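Long-range contacts in rhomboid protease GlpG (Haemophilus influenzae, PDB 2NR9), which probably cleaves transmembrane segments within the membrane, as a rhomboid-type serine protease with a serine-histidine catalytic dyad: residues F74-M79 with A121-V126; R82-V87 with H134-L139. The protein carries 2 engineered substitutions. One frame throughout, in Å; residues are numbered along the deposited sequence. Where two conformers were deposited one is given.

In the fold
Both contacts use helix 63-84. The centre of contact 1 lies about 8 Å from the centre of the chain, where residues 74-79 pack on helix 116-131; contact 2 joins the end of helix 63-84 and the turn into helix 86-108 to the loop that follows helix 116-131. Their centres are about 9 Å apart, and their segments alternate along the chain. The two touch through Tyr125 and Phe84, whose rings meet edge-to-face, and through Met79 and Phe137. Contact 1 thus joins two helices predicted to span the membrane; helix 116-131 begins at the nucleophile Ser116. Contact 2 extends that packing to the predicted cytoplasmic side.

Contact 1: F74-M79 with A121-V126; sequences FIFGGM and AVLGYV
Phe76 of helix 63-84 faces helix 116-131 and meets three of its side chains, Val122, Leu123 and Val126. A methyl group of Leu123 makes the CH-pi contact: CD2 sits over one face of the Phe76 ring, 4.0 Å from its centroid and 28° off the ring normal. The methyl is nearest the CG and CD1 side of the ring, with Leu123 CD2 3.6 Å from Phe76 CD1. With CG anti to the carbonyl carbon (chi1 -61°), Phe76 places that ring atom 3.7 Å from Leu123 CD2.

The remaining contacts are van der Waals contacts of the two valines. Val122 CG1 lodges against Phe76 CB at 3.6 Å, and the same methyl lies 3.6 Å from Gly77 N, so one branch of the valine touches both a side chain and the backbone next to it. Gly77 is the residue whose CA comes nearest to the other segment, with Gly77 CA 6.2 Å from Val122 CA. Val126, one turn further on, brings CG1 obliquely to the Phe76 ring, 4.3 Å from CD2, while its CG2 approaches the carbonyl oxygen of the same phenylalanine.

This is a helix-helix crossing within the rhomboid transmembrane bundle: the two short axes approach to 9.3 Å at an angle of 50°, with their N-to-C directions closer to parallel than antiparallel. The contact is buried, and the side chain of Leu123 is about 9 Å from those of the catalytic residues Ser116 and His169.

No hydrogen bond links the two segments. Around them, Ile80 adds to the surface met by Val122 and Val126, and Trp72 and Leu148 touch Leu123. Tyr125 reaches helix 166-191 instead, where its OH is hydrogen-bonded to Asp183 OD2.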
# COMPACT_ATOMS: atom_id res chain seq x y z
N PHE A 74 -8.84 0.25 -1.73
CA PHE A 74 -10.12 -0.30 -1.30
C PHE A 74 -10.47 -1.52 -2.14
O PHE A 74 -10.81 -2.58 -1.61
CB PHE A 74 -11.23 0.75 -1.37
CG PHE A 74 -12.52 0.31 -0.74
CD1 PHE A 74 -12.69 0.38 0.64
CD2 PHE A 74 -13.55 -0.20 -1.51
CE1 PHE A 74 -13.87 -0.05 1.24
CE2 PHE A 74 -14.73 -0.63 -0.92
CZ PHE A 74 -14.89 -0.55 0.45
N ILE A 75 -10.31 -1.40 -3.45
CA ILE A 75 -10.59 -2.49 -4.37
C ILE A 75 -9.65 -3.69 -4.19
O ILE A 75 -10.12 -4.80 -3.95
CB ILE A 75 -10.52 -2.02 -5.84
CG1 ILE A 75 -11.67 -1.06 -6.15
CG2 ILE A 75 -10.57 -3.22 -6.78
CD1 ILE A 75 -11.75 -0.64 -7.62
N PHE A 76 -8.34 -3.46 -4.30
CA PHE A 76 -7.37 -4.56 -4.25
C PHE A 76 -6.96 -5.00 -2.84
O PHE A 76 -6.65 -6.17 -2.61
CB PHE A 76 -6.17 -4.29 -5.15
CG PHE A 76 -6.54 -4.15 -6.62
CD1 PHE A 76 -6.86 -2.91 -7.15
CD2 PHE A 76 -6.64 -5.27 -7.43
CE1 PHE A 76 -7.24 -2.78 -8.48
CE2 PHE A 76 -7.02 -5.14 -8.77
CZ PHE A 76 -7.32 -3.90 -9.29
N GLY A 77 -6.93 -4.05 -1.91
CA GLY A 77 -6.69 -4.38 -0.51
C GLY A 77 -7.86 -5.25 -0.06
O GLY A 77 -7.68 -6.22 0.69
N GLY A 78 -9.05 -4.92 -0.55
CA GLY A 78 -10.26 -5.67 -0.25
C GLY A 78 -10.21 -7.08 -0.82
O GLY A 78 -10.55 -8.05 -0.13
N MET A 79 -9.80 -7.21 -2.08
CA MET A 79 -9.64 -8.53 -2.69
C MET A 79 -8.75 -9.41 -1.81
O MET A 79 -9.08 -10.57 -1.56
CB MET A 79 -9.00 -8.44 -4.07
CG MET A 79 -9.90 -7.91 -5.15
SD MET A 79 -9.13 -8.10 -6.77
CE MET A 79 -10.29 -7.19 -7.80
N ALA A 121 2.53 -2.50 -3.30
CA ALA A 121 2.76 -3.79 -2.67
C ALA A 121 1.49 -4.64 -2.85
O ALA A 121 1.56 -5.81 -3.23
CB ALA A 121 3.07 -3.61 -1.20
N VAL A 122 0.34 -4.03 -2.57
CA VAL A 122 -0.94 -4.71 -2.74
C VAL A 122 -1.17 -5.13 -4.20
O VAL A 122 -1.55 -6.28 -4.46
CB VAL A 122 -2.12 -3.84 -2.22
CG1 VAL A 122 -3.44 -4.29 -2.83
CG2 VAL A 122 -2.18 -3.88 -0.69
N LEU A 123 -0.91 -4.22 -5.14
CA LEU A 123 -1.05 -4.54 -6.58
C LEU A 123 -0.05 -5.63 -6.98
O LEU A 123 -0.36 -6.52 -7.76
CB LEU A 123 -0.83 -3.30 -7.45
CG LEU A 123 -1.79 -2.12 -7.26
CD1 LEU A 123 -1.52 -1.04 -8.31
CD2 LEU A 123 -3.23 -2.60 -7.35
N GLY A 124 1.16 -5.53 -6.45
CA GLY A 124 2.19 -6.53 -6.72
C GLY A 124 1.79 -7.91 -6.22
O GLY A 124 1.99 -8.91 -6.90
N TYR A 125 1.22 -7.95 -5.02
CA TYR A 125 0.79 -9.21 -4.41
C TYR A 125 -0.31 -9.88 -5.23
O TYR A 125 -0.21 -11.05 -5.58
CB TYR A 125 0.29 -8.97 -2.99
CG TYR A 125 0.05 -10.24 -2.22
CD1 TYR A 125 1.07 -10.82 -1.49
CD2 TYR A 125 -1.19 -10.87 -2.24
CE1 TYR A 125 0.87 -11.98 -0.79
CE2 TYR A 125 -1.40 -12.04 -1.53
CZ TYR A 125 -0.37 -12.59 -0.81
OH TYR A 125 -0.57 -13.75 -0.11
N VAL A 126 -1.35 -9.12 -5.55
CA VAL A 126 -2.46 -9.63 -6.33
C VAL A 126 -2.01 -10.07 -7.72
O VAL A 126 -2.43 -11.12 -8.21
CB VAL A 126 -3.58 -8.58 -6.46
CG1 VAL A 126 -4.66 -9.06 -7.42
CG2 VAL A 126 -4.16 -8.25 -5.09

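Contact 2: R82-V87 with H134-L139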
# COMPACT_ATOMS: atom_id res chain seq x y z
N ARG A 82 -10.54 -10.35 1.53
CA ARG A 82 -11.61 -11.32 1.30
C ARG A 82 -11.10 -12.66 0.79
O ARG A 82 -11.76 -13.68 0.94
CB ARG A 82 -12.66 -10.76 0.34
CG ARG A 82 -13.58 -9.73 0.96
CD ARG A 82 -14.65 -9.25 -0.02
NE ARG A 82 -14.11 -8.36 -1.05
CZ ARG A 82 -13.75 -8.74 -2.27
NH1 ARG A 82 -13.90 -10.00 -2.64
NH2 ARG A 82 -13.27 -7.85 -3.13
N THR A 83 -9.90 -12.67 0.23
CA THR A 83 -9.35 -13.89 -0.34
C THR A 83 -8.35 -14.63 0.57
O THR A 83 -8.39 -15.86 0.68
CB THR A 83 -8.75 -13.64 -1.73
OG1 THR A 83 -9.72 -12.98 -2.55
CG2 THR A 83 -8.35 -14.95 -2.38
N PHE A 84 -7.49 -13.88 1.26
CA PHE A 84 -6.45 -14.49 2.11
C PHE A 84 -6.59 -14.21 3.61
O PHE A 84 -5.82 -14.72 4.42
CB PHE A 84 -5.06 -14.09 1.64
CG PHE A 84 -4.84 -14.25 0.17
CD1 PHE A 84 -4.95 -13.16 -0.68
CD2 PHE A 84 -4.54 -15.49 -0.37
CE1 PHE A 84 -4.76 -13.31 -2.03
CE2 PHE A 84 -4.36 -15.64 -1.73
CZ PHE A 84 -4.46 -14.54 -2.56
N GLY A 85 -7.53 -13.34 3.99
CA GLY A 85 -7.74 -13.02 5.40
C GLY A 85 -7.32 -11.63 5.83
O GLY A 85 -6.50 -10.97 5.18
N SER A 86 -7.87 -11.18 6.96
CA SER A 86 -7.57 -9.86 7.48
C SER A 86 -6.15 -9.73 8.03
O SER A 86 -5.56 -8.66 7.99
CB SER A 86 -8.59 -9.48 8.56
OG SER A 86 -9.90 -9.45 8.01
N VAL A 87 -5.61 -10.83 8.56
CA VAL A 87 -4.26 -10.81 9.10
C VAL A 87 -3.25 -10.55 7.98
O VAL A 87 -2.33 -9.73 8.12
CB VAL A 87 -3.92 -12.13 9.82
CG1 VAL A 87 -2.44 -12.20 10.14
CG2 VAL A 87 -4.75 -12.29 11.08
N HIS A 134 -3.45 -18.92 -10.47
CA HIS A 134 -4.65 -18.36 -11.10
C HIS A 134 -5.96 -19.10 -10.83
O HIS A 134 -6.27 -20.11 -11.47
CB HIS A 134 -4.44 -18.18 -12.61
CG HIS A 134 -5.68 -17.78 -13.35
ND1 HIS A 134 -6.37 -16.62 -13.06
CD2 HIS A 134 -6.32 -18.35 -14.39
CE1 HIS A 134 -7.40 -16.51 -13.87
NE2 HIS A 134 -7.40 -17.55 -14.69
N HIS A 135 -6.73 -18.57 -9.89
CA HIS A 135 -8.03 -19.13 -9.52
C HIS A 135 -8.72 -18.20 -8.54
O HIS A 135 -9.79 -17.66 -8.83
CB HIS A 135 -7.88 -20.52 -8.88
CG HIS A 135 -7.51 -21.59 -9.85
ND1 HIS A 135 -8.38 -22.06 -10.80
CD2 HIS A 135 -6.37 -22.32 -9.99
CE1 HIS A 135 -7.79 -23.02 -11.50
NE2 HIS A 135 -6.58 -23.19 -11.03
N LEU A 136 -8.09 -18.01 -7.39
CA LEU A 136 -8.61 -17.14 -6.35
C LEU A 136 -8.97 -15.74 -6.84
O LEU A 136 -9.46 -14.91 -6.07
CB LEU A 136 -7.64 -17.10 -5.17
CG LEU A 136 -6.16 -17.31 -5.52
CD1 LEU A 136 -5.67 -16.26 -6.49
CD2 LEU A 136 -5.30 -17.35 -4.27
N PHE A 137 -8.73 -15.48 -8.12
CA PHE A 137 -9.09 -14.21 -8.73
C PHE A 137 -9.65 -14.43 -10.14
O PHE A 137 -9.37 -15.44 -10.77
CB PHE A 137 -7.89 -13.26 -8.79
CG PHE A 137 -7.29 -12.95 -7.45
CD1 PHE A 137 -6.02 -13.38 -7.12
CD2 PHE A 137 -8.02 -12.24 -6.50
CE1 PHE A 137 -5.47 -13.10 -5.89
CE2 PHE A 137 -7.47 -11.97 -5.26
CZ PHE A 137 -6.20 -12.40 -4.96
N ASP A 138 -10.44 -13.47 -10.62
CA ASP A 138 -11.05 -13.57 -11.93
C ASP A 138 -10.85 -12.31 -12.77
O ASP A 138 -11.80 -11.76 -13.32
CB ASP A 138 -12.55 -13.87 -11.79
CG ASP A 138 -12.82 -15.18 -11.08
OD1 ASP A 138 -13.90 -15.31 -10.46
OD2 ASP A 138 -11.95 -16.08 -11.11
N LEU A 139 -9.60 -11.86 -12.86
CA LEU A 139 -9.27 -10.67 -13.65
C LEU A 139 -9.72 -9.38 -12.96
O LEU A 139 -10.77 -9.34 -12.33
CB LEU A 139 -9.89 -10.76 -15.05
CG LEU A 139 -9.46 -11.93 -15.92
CD1 LEU A 139 -10.23 -11.94 -17.23
CD2 LEU A 139 -7.96 -11.90 -16.18
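Phe84 and Phe137 meet rim to rim, neither ring lying over the face of the other. Their centroids are 5.7 Å apart and the planes are inclined at 61°; the closest atoms are Phe84 CE1 and Phe137 CZ, at 3.4 Å, with CE1 near the plane of the Phe137 ring.

Leu136 and Thr83 add apolar contacts to this aromatic pair. Leu136 directs CD2 obliquely to the far end of the Phe84 ring, and its CB lies 3.6 Å from Thr83 CG2. That threonine methyl is anti to the backbone N, and it also sits over the centre of the neighbouring Phe84 ring, 3.8 Å above its plane.

The hydroxyl oxygen Thr83 OG1 stands 3.7 Å from Phe137 CE2, but its hydrogen bond is made within its own helix, to Met79 O. No hydrogen bond crosses between the segments.

Gly85, with positive phi (110°), follows the last residue of helix 63-84 and is the N-cap of helix 86-108, making the tight turn between the two. The loop 134-139 packs beside that turn, while Arg129 of helix 116-131 touches Phe84, Leu136 and Phe137.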